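Local coordinates for acyl-[acyl-carrier-protein]--UDP-N-acetylglucosamine O-acyltransferase (Acinetobacter baumannii, PDB 4E6U) that catalyses the transfer of an acyl chain from acyl carrier protein to UDP-N-acetylglucosamine, which is the opening step of lipid A synthesis in the lipopolysaccharide pathway, at residues 165-168 with 169-173; 182-185 with 186-189; 219-223 with 224-228; 244-247 with 248-251. All coordinates share one frame; numbering follows the deposited sequence. Where two conformers were deposited one is given.

Interaction 1: 165-168 with 169-173; sequences CKID and SYSMI
Ser171 reaches back across a corner of the left-handed parallel beta-helix and gives its hydroxyl to the carbonyl oxygen of Asp168. Residues 165-173 form part of one of the last coils of this hexapeptide-repeat fold, with the short strands 166-167 and 172-173 lying on two different sheets of the prism and a type II beta turn, Asp168 to Ser171, bending the chain between them. The turn's own backbone bond is weak, Ser171 N lying 3.3 Å from Asp168 O. The side chain supplies the shorter link: Ser171 OG is 2.7 Å from Asp168 O, within the carbonyl plane, at a C=O...O angle of 157°. A chi1 of 62° makes this possible, because it tucks OG between its own backbone N and carbonyl carbon and so over the inside of the turn. One carbonyl oxygen thus takes both bonds from the same residue, the hydroxyl firmly and the amide weakly.

Tyr170, at the third position of the turn, takes positive phi (70°) and turns its ring outward to lie nearly parallel to that of His152 in the preceding coil. Asp168 and Ser169 also direct their polar ends away from the turn, Asp168 OD2 to Ser255 OG and Ser169 OG to Asp151 N.

Inside the corner the contact is apolar. Ile167 and Ile173 come from the two strands and cross at about a right angle in the interior, where both also touch Ile161 and Ile179 of the third sheet. CG2 of Ile167, anti to its backbone nitrogen, lies 3.8 Å from Ile173 CD1 and 3.3 Å from Ser171 OG.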
# COMPACT_ATOMS: atom_id res chain seq x y z
N CYS A 165 -5.86 10.31 -15.99
CA CYS A 165 -6.67 11.28 -15.26
C CYS A 165 -5.95 12.61 -15.02
O CYS A 165 -4.71 12.68 -15.02
CB CYS A 165 -7.12 10.71 -13.92
SG CYS A 165 -8.36 9.41 -14.07
N LYS A 166 -6.74 13.66 -14.82
CA LYS A 166 -6.23 14.99 -14.55
C LYS A 166 -6.82 15.50 -13.25
O LYS A 166 -8.04 15.55 -13.09
CB LYS A 166 -6.55 15.94 -15.73
CG LYS A 166 -5.98 15.42 -17.03
CD LYS A 166 -6.36 16.27 -18.25
CE LYS A 166 -5.89 15.60 -19.52
NZ LYS A 166 -4.40 15.47 -19.60
N ILE A 167 -5.96 15.83 -12.30
CA ILE A 167 -6.37 16.25 -10.97
C ILE A 167 -5.90 17.68 -10.81
O ILE A 167 -4.69 17.97 -10.71
CB ILE A 167 -5.71 15.36 -9.88
CG1 ILE A 167 -5.86 13.88 -10.23
CG2 ILE A 167 -6.27 15.72 -8.51
CD1 ILE A 167 -7.29 13.38 -10.37
N ASP A 168 -6.84 18.61 -10.88
CA ASP A 168 -6.47 20.00 -11.02
C ASP A 168 -6.27 20.75 -9.69
O ASP A 168 -6.52 20.21 -8.60
CB ASP A 168 -7.43 20.72 -11.98
CG ASP A 168 -7.05 20.48 -13.44
OD1 ASP A 168 -5.95 19.98 -13.72
OD2 ASP A 168 -7.84 20.84 -14.34
N SER A 169 -5.78 21.98 -9.80
CA SER A 169 -5.29 22.69 -8.62
C SER A 169 -6.32 22.89 -7.54
O SER A 169 -7.50 23.09 -7.83
CB SER A 169 -4.68 24.02 -9.02
OG SER A 169 -3.57 23.80 -9.87
N TYR A 170 -5.87 22.80 -6.28
CA TYR A 170 -6.69 23.05 -5.08
C TYR A 170 -7.76 22.00 -4.81
O TYR A 170 -8.59 22.17 -3.92
CB TYR A 170 -7.33 24.46 -5.11
CG TYR A 170 -6.36 25.58 -5.38
CD1 TYR A 170 -6.34 26.22 -6.62
CD2 TYR A 170 -5.45 26.00 -4.39
CE1 TYR A 170 -5.44 27.26 -6.88
CE2 TYR A 170 -4.56 27.04 -4.64
CZ TYR A 170 -4.55 27.65 -5.88
OH TYR A 170 -3.66 28.68 -6.11
N SER A 171 -7.73 20.91 -5.57
CA SER A 171 -8.64 19.80 -5.32
C SER A 171 -8.16 18.96 -4.13
O SER A 171 -6.98 19.05 -3.72
CB SER A 171 -8.77 18.93 -6.57
OG SER A 171 -7.52 18.35 -6.93
N MET A 172 -9.07 18.18 -3.58
CA MET A 172 -8.75 17.27 -2.48
C MET A 172 -9.37 15.93 -2.74
O MET A 172 -10.56 15.84 -3.03
CB MET A 172 -9.26 17.80 -1.15
CG MET A 172 -8.65 19.13 -0.72
SD MET A 172 -9.16 19.66 0.94
CE MET A 172 -8.54 18.30 1.93
N ILE A 173 -8.56 14.89 -2.65
CA ILE A 173 -9.02 13.52 -2.82
C ILE A 173 -9.05 12.89 -1.43
O ILE A 173 -8.03 12.87 -0.73
CB ILE A 173 -8.09 12.73 -3.79
CG1 ILE A 173 -8.32 13.22 -5.23
CG2 ILE A 173 -8.33 11.22 -3.70
CD1 ILE A 173 -7.22 12.85 -6.21

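Interaction 2: 182-185 with 186-189; sequences DVPA and YVMA
Val187 folds back on Pro184 through a type II beta turn, its amide N lying 3.1 Å from Pro184 O. The N-H points fairly well at the oxygen (154°), but it approaches from above the carbonyl plane and not along a lone pair.

The close packing is at the turn itself. CG2 of Val187 lies against the proline ring, 3.9 Å from Pro184 CB. At the third position of the turn Tyr186 has positive phi (71°), as is common there, and its chi1 of -41° swings the ring back over the preceding residue. The methyl of Ala185 sits above one ring face, CB being 4.2 Å from the ring centroid and displaced toward the rim, in a CH-pi contact. The phenol oxygen is hydrogen-bonded to Glu248 O.

Away from the turn the fit is looser. Val183 CG1 makes longer contacts with the strand that follows the turn, 4.1 Å from both Val187 CB and Ala189 CB, and Met188, partly exposed, points away from residues 182-185 at its CB.

The stretch leads from the last coil of the beta-helix into the C-terminal domain. Strand 187-191 runs beside 172-173 and pairs on its other side with the antiparallel strand 194-199, while helix 250-258 packs on Pro184, Ala185 and Tyr186, and helix 211-225 meets Tyr186 through Leu217 and Val187 through Phe225.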
# COMPACT_ATOMS: atom_id res chain seq x y z
N ASP A 182 -11.52 12.66 -14.22
CA ASP A 182 -10.82 13.88 -13.83
C ASP A 182 -11.45 14.54 -12.63
O ASP A 182 -12.68 14.47 -12.45
CB ASP A 182 -10.81 14.88 -14.98
CG ASP A 182 -9.96 14.44 -16.14
OD1 ASP A 182 -9.29 13.37 -16.09
OD2 ASP A 182 -9.97 15.19 -17.14
N VAL A 183 -10.62 15.19 -11.81
CA VAL A 183 -11.11 15.95 -10.67
C VAL A 183 -10.81 17.41 -10.94
O VAL A 183 -9.66 17.83 -10.95
CB VAL A 183 -10.46 15.49 -9.34
CG1 VAL A 183 -10.99 16.31 -8.16
CG2 VAL A 183 -10.74 14.00 -9.12
N PRO A 184 -11.86 18.21 -11.17
CA PRO A 184 -11.62 19.60 -11.52
C PRO A 184 -11.04 20.44 -10.40
O PRO A 184 -11.06 20.04 -9.22
CB PRO A 184 -13.03 20.10 -11.91
CG PRO A 184 -13.77 18.89 -12.28
CD PRO A 184 -13.28 17.82 -11.34
N ALA A 185 -10.54 21.62 -10.77
CA ALA A 185 -9.98 22.58 -9.83
C ALA A 185 -10.93 22.84 -8.69
O ALA A 185 -12.15 22.94 -8.90
CB ALA A 185 -9.65 23.91 -10.55
N TYR A 186 -10.40 22.92 -7.46
CA TYR A 186 -11.17 23.21 -6.24
C TYR A 186 -12.11 22.10 -5.75
O TYR A 186 -12.73 22.27 -4.71
CB TYR A 186 -12.04 24.48 -6.37
CG TYR A 186 -11.40 25.64 -7.06
CD1 TYR A 186 -10.32 26.31 -6.49
CD2 TYR A 186 -11.91 26.10 -8.28
CE1 TYR A 186 -9.74 27.40 -7.13
CE2 TYR A 186 -11.34 27.18 -8.92
CZ TYR A 186 -10.25 27.83 -8.35
OH TYR A 186 -9.70 28.91 -9.00
N VAL A 187 -12.21 20.99 -6.47
CA VAL A 187 -13.24 20.00 -6.14
C VAL A 187 -12.78 19.01 -5.06
O VAL A 187 -11.62 18.60 -5.03
CB VAL A 187 -13.74 19.26 -7.42
CG1 VAL A 187 -14.61 18.08 -7.08
CG2 VAL A 187 -14.52 20.25 -8.33
N MET A 188 -13.70 18.68 -4.15
CA MET A 188 -13.50 17.61 -3.18
C MET A 188 -14.11 16.36 -3.75
O MET A 188 -15.30 16.35 -4.07
CB MET A 188 -14.18 17.95 -1.86
CG MET A 188 -13.97 19.36 -1.43
SD MET A 188 -13.90 19.66 0.35
CE MET A 188 -12.69 18.45 0.90
N ALA A 189 -13.31 15.30 -3.92
CA ALA A 189 -13.79 14.04 -4.45
C ALA A 189 -13.33 12.93 -3.53
O ALA A 189 -12.20 12.98 -3.02
CB ALA A 189 -13.28 13.80 -5.85

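Interaction 3: 219-223 with 224-228; sequences EAYKL and IFKSG. With EDO (1,2-ethanediol), chain K.
The ring of Tyr221 carries Phe225 over one face and the aliphatic CE of Lys226 at its edge. CD2 of Phe225 stands 3.2 Å above the tyrosine plane, displaced toward the rim, and comes within 3.3 Å of Tyr221 CE1. The two rings are inclined at 34°, an oblique pairing, while Phe225 CB adds a CH-pi contact to the same tyrosine face. One face of the phenylalanine ring is covered at its centre by CG2 of the adjacent Ile224. With CG anti to its backbone nitrogen (chi1 -178°), Tyr221 lays its ring along the helix toward the residue one turn on.

This is an i to i+4 pair on the last turns of helix 211-225, in the C-terminal helical domain; both rings also touch Ala196 of strand 194-199. At the helix end, Lys222 O takes two bonds from opposite faces of its carbonyl plane, from Lys226 N at 2.9 Å and Ser227 OG at 3.0 Å. Gly228 then leaves helical geometry with positive phi (84°). A water gives a proton to Leu223 O at 2.6 Å and has weaker links to Ile224 O and Ser227 N.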
# COMPACT_ATOMS: atom_id res chain seq x y z
N GLU A 219 -21.71 28.22 -7.16
CA GLU A 219 -22.68 28.24 -8.26
C GLU A 219 -22.15 27.48 -9.46
O GLU A 219 -22.88 26.70 -10.08
CB GLU A 219 -23.02 29.68 -8.66
CG GLU A 219 -23.74 30.49 -7.57
CD GLU A 219 -23.89 31.95 -7.94
OE1 GLU A 219 -24.83 32.59 -7.43
OE2 GLU A 219 -23.08 32.47 -8.75
N ALA A 220 -20.85 27.65 -9.75
CA ALA A 220 -20.23 26.91 -10.82
C ALA A 220 -20.30 25.40 -10.57
O ALA A 220 -20.59 24.62 -11.48
CB ALA A 220 -18.77 27.37 -11.01
N TYR A 221 -20.05 25.01 -9.32
CA TYR A 221 -20.14 23.61 -8.92
C TYR A 221 -21.56 23.07 -9.20
O TYR A 221 -21.72 21.98 -9.76
CB TYR A 221 -19.77 23.43 -7.44
CG TYR A 221 -19.83 22.00 -7.01
CD1 TYR A 221 -18.67 21.21 -7.00
CD2 TYR A 221 -21.03 21.40 -6.64
CE1 TYR A 221 -18.71 19.87 -6.62
CE2 TYR A 221 -21.08 20.06 -6.26
CZ TYR A 221 -19.91 19.31 -6.25
OH TYR A 221 -19.97 17.97 -5.89
N LYS A 222 -22.57 23.84 -8.81
CA LYS A 222 -23.94 23.40 -9.05
C LYS A 222 -24.22 23.23 -10.54
O LYS A 222 -24.86 22.25 -10.94
CB LYS A 222 -24.93 24.39 -8.47
CG LYS A 222 -25.01 24.42 -6.96
CD LYS A 222 -25.99 25.51 -6.54
CE LYS A 222 -26.84 25.09 -5.38
NZ LYS A 222 -28.07 25.93 -5.30
N LEU A 223 -23.75 24.18 -11.36
CA LEU A 223 -23.90 24.04 -12.81
C LEU A 223 -23.26 22.79 -13.38
O LEU A 223 -23.82 22.13 -14.24
CB LEU A 223 -23.38 25.28 -13.53
CG LEU A 223 -24.26 26.53 -13.37
CD1 LEU A 223 -23.43 27.77 -13.63
CD2 LEU A 223 -25.48 26.48 -14.31
N ILE A 224 -22.06 22.47 -12.89
CA ILE A 224 -21.32 21.33 -13.41
C ILE A 224 -21.91 19.99 -12.93
O ILE A 224 -22.06 19.07 -13.73
CB ILE A 224 -19.84 21.41 -12.98
CG1 ILE A 224 -19.17 22.64 -13.61
CG2 ILE A 224 -19.08 20.15 -13.41
CD1 ILE A 224 -17.81 23.02 -12.98
N PHE A 225 -22.23 19.91 -11.65
CA PHE A 225 -22.54 18.62 -11.04
C PHE A 225 -24.00 18.33 -10.76
O PHE A 225 -24.37 17.16 -10.65
CB PHE A 225 -21.71 18.47 -9.76
CG PHE A 225 -20.23 18.37 -10.01
CD1 PHE A 225 -19.67 17.20 -10.51
CD2 PHE A 225 -19.40 19.46 -9.78
CE1 PHE A 225 -18.31 17.12 -10.76
CE2 PHE A 225 -18.02 19.38 -10.01
CZ PHE A 225 -17.49 18.21 -10.50
N LYS A 226 -24.82 19.37 -10.62
CA LYS A 226 -26.20 19.17 -10.14
C LYS A 226 -27.27 19.51 -11.16
O LYS A 226 -28.43 19.14 -10.99
CB LYS A 226 -26.44 19.99 -8.87
CG LYS A 226 -25.43 19.75 -7.75
CD LYS A 226 -25.57 18.34 -7.22
CE LYS A 226 -25.10 18.25 -5.78
NZ LYS A 226 -25.33 16.87 -5.27
N SER A 227 -26.91 20.19 -12.23
CA SER A 227 -27.94 20.76 -13.11
C SER A 227 -28.34 19.88 -14.26
O SER A 227 -29.30 20.21 -14.96
CB SER A 227 -27.45 22.09 -13.63
OG SER A 227 -27.30 22.95 -12.50
N GLY A 228 -27.59 18.81 -14.51
CA GLY A 228 -27.84 17.95 -15.66
C GLY A 228 -27.20 18.45 -16.94
O GLY A 228 -27.34 17.84 -17.99
C1 EDO K . -29.77 18.13 -22.05
O1 EDO K . -29.43 18.91 -23.22
C2 EDO K . -28.91 18.57 -20.86
O2 EDO K . -27.54 18.18 -21.06
O HOH W 1 -22.48 17.43 -3.84
O HOH W 2 -24.86 19.79 -14.24

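Interaction 4: 244-247 with 248-251; sequences PSVP and EAQL
Glu248 doubles back along Pro247 as the chain turns into helix 250-258. Its CB stays close to the chain, 3.7 Å from Pro247 C. CG lies anti to its own carbonyl carbon, and the sharp bend at the following bond (chi2 82°) turns the rest of the side chain backward, so that proline and glutamate lie side by side and point the same way. CD thereby passes beside the pyrrolidine ring, 4.1 Å from Pro247 CG. At the tip, OE1 rests against the ring at 3.3 Å from Pro247 CD; the proline nitrogen beside it carries no hydrogen, so this is packing and not a hydrogen bond. The same oxygen approaches Val246 CG1, whose side chain crosses the glutamate at about a right angle, and it has a water as a close polar partner at 2.7 Å. The side chain also touches Trp209, and Thr213 of helix 211-225.

Two backbone hydrogen bonds, each spanning three residues, bend the chain beneath it. Ala249 N is bonded to Val246 O at 2.9 Å and Gln250 N to Pro247 O at 3.1 Å, each donor standing well above the carbonyl plane, by 47° and 51°. A second water gives a proton to Pro247 O and is weakly linked to Leu251 N. Gln250 sends its amide forward, NE2 bonding Asp254 OD1 a turn further on.

Two overlapping turns of 3-10 type, closed by these consecutive i to i+3 bonds, lead into helix 250-258, the last helix of the C-terminal domain; proline, which lacks an amide hydrogen, suits such a position at the approach to a helix.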
# COMPACT_ATOMS: atom_id res chain seq x y z
N PRO A 244 -17.09 36.63 -15.32
CA PRO A 244 -16.76 38.06 -15.37
C PRO A 244 -16.42 38.69 -14.00
O PRO A 244 -15.53 39.54 -13.94
CB PRO A 244 -18.04 38.69 -15.97
CG PRO A 244 -18.56 37.61 -16.85
CD PRO A 244 -18.38 36.36 -15.99
N SER A 245 -17.10 38.28 -12.93
CA SER A 245 -16.78 38.80 -11.60
C SER A 245 -15.92 37.86 -10.76
O SER A 245 -15.41 38.25 -9.72
CB SER A 245 -18.06 39.17 -10.83
OG SER A 245 -18.80 38.02 -10.46
N VAL A 246 -15.78 36.61 -11.23
CA VAL A 246 -15.02 35.58 -10.50
C VAL A 246 -13.98 34.97 -11.44
O VAL A 246 -14.18 33.89 -12.00
CB VAL A 246 -15.96 34.51 -9.88
CG1 VAL A 246 -15.16 33.49 -9.06
CG2 VAL A 246 -17.02 35.16 -9.01
N PRO A 247 -12.84 35.67 -11.62
CA PRO A 247 -11.82 35.19 -12.54
C PRO A 247 -11.25 33.81 -12.14
O PRO A 247 -10.75 33.08 -13.00
CB PRO A 247 -10.73 36.28 -12.48
CG PRO A 247 -11.01 37.04 -11.27
CD PRO A 247 -12.49 36.99 -11.06
N GLU A 248 -11.38 33.49 -10.86
CA GLU A 248 -10.96 32.18 -10.32
C GLU A 248 -11.73 31.02 -10.94
O GLU A 248 -11.26 29.88 -10.94
CB GLU A 248 -11.12 32.17 -8.80
CG GLU A 248 -10.23 33.19 -8.05
CD GLU A 248 -10.79 34.61 -8.00
OE1 GLU A 248 -11.88 34.86 -8.55
OE2 GLU A 248 -10.13 35.49 -7.41
N ALA A 249 -12.90 31.30 -11.51
CA ALA A 249 -13.66 30.26 -12.19
C ALA A 249 -13.00 29.74 -13.46
O ALA A 249 -13.35 28.67 -13.98
CB ALA A 249 -15.10 30.72 -12.46
N GLN A 250 -12.00 30.47 -13.98
CA GLN A 250 -11.30 30.01 -15.17
C GLN A 250 -10.62 28.63 -14.99
O GLN A 250 -10.54 27.85 -15.92
CB GLN A 250 -10.29 31.05 -15.67
CG GLN A 250 -9.62 30.67 -17.00
CD GLN A 250 -10.60 30.54 -18.17
OE1 GLN A 250 -11.43 31.42 -18.38
NE2 GLN A 250 -10.50 29.46 -18.92
N LEU A 251 -10.13 28.36 -13.78
CA LEU A 251 -9.55 27.04 -13.50
C LEU A 251 -10.54 25.90 -13.66
O LEU A 251 -10.17 24.82 -14.13
CB LEU A 251 -8.91 26.99 -12.11
CG LEU A 251 -7.68 27.85 -11.81
CD1 LEU A 251 -7.04 27.34 -10.52
CD2 LEU A 251 -6.66 27.85 -12.95
O HOH W 3 -13.48 36.71 -7.42
O HOH W 4 -8.59 31.18 -12.68

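Interactions 1 and 2 are successive turns at the same corner of the beta-helix, with centres 5 Å apart: Lys166 O meets Val183 N at 2.9 Å, and strands 172-173 and 187-191 are neighbours in one sheet. Interaction 2 is the hub between this end of the prism and the helices. Its Val187 CG2 packs on Phe225 CE2 of interaction 3 at 4.0 Å, and the Tyr186 OH to Glu248 O hydrogen bond (2.7 Å) joins it to interaction 4. Tyr170 of interaction 1 also reaches Leu251. Interactions 3 and 4 do not touch, their nearest atoms being about 5 Å apart. The ethanediol near Gly228 O (3.1 Å from its O2) probably comes from the crystallisation liquor.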